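Local coordinates for protein Sec-alkylsulfatase (Pseudomonas sp., PDB 4AXH) that hydrolyses secondary alkyl sulfate esters with inversion of configuration, using a pair of zinc ions, to give (S)-alcohols and sulfate, at residues Q230-V235 with L320-A325. Residues are numbered along the deposited sequence; the frame is centred on the assembly and turned at random.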
loop_
_atom_site.group_PDB
_atom_site.type_symbol
_atom_site.label_atom_id
_atom_site.label_comp_id
_atom_site.label_asym_id
_atom_site.label_seq_id
_atom_site.Cartn_x
_atom_site.Cartn_y
_atom_site.Cartn_z
ATOM N N GLN A 230 -7.999 13.798 -14.062
ATOM C CA GLN A 230 -8.880 14.855 -14.600
ATOM C C GLN A 230 -9.854 15.361 -13.545
ATOM O O GLN A 230 -10.205 16.548 -13.490
ATOM C CB GLN A 230 -9.618 14.341 -15.855
ATOM C CG GLN A 230 -8.704 14.355 -17.081
ATOM C CD GLN A 230 -9.179 13.524 -18.236
ATOM O OE1 GLN A 230 -10.346 13.147 -18.333
ATOM N NE2 GLN A 230 -8.264 13.210 -19.142
ATOM N N TYR A 231 -10.246 14.435 -12.668
ATOM C CA TYR A 231 -11.095 14.725 -11.518
ATOM C C TYR A 231 -10.291 15.530 -10.483
ATOM O O TYR A 231 -10.783 16.534 -9.991
ATOM C CB TYR A 231 -11.679 13.418 -10.939
ATOM C CG TYR A 231 -12.953 12.979 -11.632
ATOM C CD1 TYR A 231 -12.940 12.553 -12.959
ATOM C CD2 TYR A 231 -14.169 12.961 -10.954
ATOM C CE1 TYR A 231 -14.114 12.153 -13.603
ATOM C CE2 TYR A 231 -15.346 12.540 -11.579
ATOM C CZ TYR A 231 -15.313 12.142 -12.904
ATOM O OH TYR A 231 -16.470 11.760 -13.520
ATOM N N GLN A 232 -9.035 15.140 -10.236
ATOM C CA GLN A 232 -8.141 15.798 -9.291
ATOM C C GLN A 232 -7.853 17.258 -9.662
ATOM O O GLN A 232 -7.819 18.128 -8.771
ATOM C CB GLN A 232 -6.840 14.984 -9.193
ATOM C CG GLN A 232 -6.045 15.220 -7.913
ATOM C CD GLN A 232 -4.758 14.459 -7.950
ATOM O OE1 GLN A 232 -4.744 13.238 -8.104
ATOM N NE2 GLN A 232 -3.658 15.146 -7.782
ATOM N N SER A 233 -7.685 17.508 -10.982
ATOM C CA SER A 233 -7.326 18.783 -11.631
ATOM C C SER A 233 -8.428 19.840 -11.784
ATOM O O SER A 233 -8.129 21.070 -11.776
ATOM C CB SER A 233 -6.794 18.501 -13.037
ATOM O OG SER A 233 -5.733 17.563 -13.019
ATOM N N GLY A 234 -9.633 19.329 -12.122
ATOM C CA GLY A 234 -10.789 20.134 -12.478
ATOM C C GLY A 234 -10.540 20.918 -13.758
ATOM O O GLY A 234 -11.161 21.964 -13.961
ATOM N N VAL A 235 -9.603 20.418 -14.634
ATOM C CA VAL A 235 -9.184 21.035 -15.917
ATOM C C VAL A 235 -10.328 21.259 -16.897
ATOM O O VAL A 235 -10.334 22.288 -17.588
ATOM C CB VAL A 235 -7.943 20.394 -16.620
ATOM C CG1 VAL A 235 -6.614 21.004 -16.101
ATOM C CG2 VAL A 235 -7.964 18.850 -16.551
ATOM N N LEU A 320 -2.178 9.138 -0.182
ATOM C CA LEU A 320 -2.781 8.445 -1.319
ATOM C C LEU A 320 -3.376 9.480 -2.264
ATOM O O LEU A 320 -4.497 9.953 -2.018
ATOM C CB LEU A 320 -3.865 7.397 -0.888
ATOM C CG LEU A 320 -4.442 6.519 -2.015
ATOM C CD1 LEU A 320 -3.480 5.419 -2.395
ATOM C CD2 LEU A 320 -5.759 5.904 -1.624
ATOM N N THR A 321 -2.644 9.823 -3.346
ATOM C CA THR A 321 -3.130 10.787 -4.336
ATOM C C THR A 321 -4.435 10.331 -5.038
ATOM O O THR A 321 -4.610 9.137 -5.301
ATOM C CB THR A 321 -2.011 11.445 -5.176
ATOM O OG1 THR A 321 -2.555 11.989 -6.370
ATOM C CG2 THR A 321 -0.901 10.532 -5.518
ATOM N N PRO A 322 -5.428 11.249 -5.215
ATOM C CA PRO A 322 -6.734 10.850 -5.797
ATOM C C PRO A 322 -6.743 10.325 -7.248
ATOM O O PRO A 322 -7.716 9.672 -7.665
ATOM C CB PRO A 322 -7.586 12.109 -5.637
ATOM C CG PRO A 322 -6.878 12.934 -4.650
ATOM C CD PRO A 322 -5.442 12.676 -4.856
ATOM N N ARG A 323 -5.679 10.602 -8.019
ATOM C CA ARG A 323 -5.539 10.100 -9.392
ATOM C C ARG A 323 -5.207 8.600 -9.399
ATOM O O ARG A 323 -5.318 7.951 -10.436
ATOM C CB ARG A 323 -4.439 10.881 -10.138
ATOM C CG ARG A 323 -3.021 10.736 -9.565
ATOM C CD ARG A 323 -2.089 11.701 -10.243
ATOM N NE ARG A 323 -1.077 11.010 -11.066
ATOM C CZ ARG A 323 -1.006 11.050 -12.398
ATOM N NH1 ARG A 323 -1.889 11.755 -13.097
ATOM N NH2 ARG A 323 -0.032 10.407 -13.040
ATOM N N GLY A 324 -4.724 8.109 -8.251
ATOM C CA GLY A 324 -4.302 6.738 -7.993
ATOM C C GLY A 324 -2.797 6.676 -7.921
ATOM O O GLY A 324 -2.117 7.242 -8.785
ATOM N N ALA A 325 -2.251 5.975 -6.904
ATOM C CA ALA A 325 -0.805 5.743 -6.675
ATOM C C ALA A 325 -0.571 4.742 -5.547
ATOM O O ALA A 325 -1.513 4.331 -4.859
ATOM C CB ALA A 325 -0.108 7.051 -6.334
#
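Gln232, in the last turn of helix 222-233, reaches the type I beta turn Thr321-Gly324 with its side chain and provides nearly all that residues 230-235 bring to the contact. Its CG stands anti to the backbone N (chi1 -158°) and the chain runs on extended, which carries the amide out from the helix to the turn. There OE1 accepts a weak hydrogen bond from Arg323 N (2.8 Å, N-H...O angle 123°). The same oxygen lies 3.1 Å from Thr321 OG1. The Pro322 ring lies across the glutamine side chain at about a right angle, with its CD 3.6 Å from Gln232 CD. Arg323 adds its CB beside OE1, while the far end of its side chain turns away. The helix ends at Ser233, and Gly234, with positive phi, is the first residue beyond it. Gln232, Leu320, Thr321, Pro322 and Arg323 all belong to the sulfate-binding site, with Tyr417 and Arg328, also of that site, close by, so the glutamine probably helps hold two parts of it together. Within the metallo-beta-lactamase region, the contact joins the end of helix 222-233 to the loop between strand 305-307 and helix 330-344, with helix 515-529 packing on both Gln232 and Pro322.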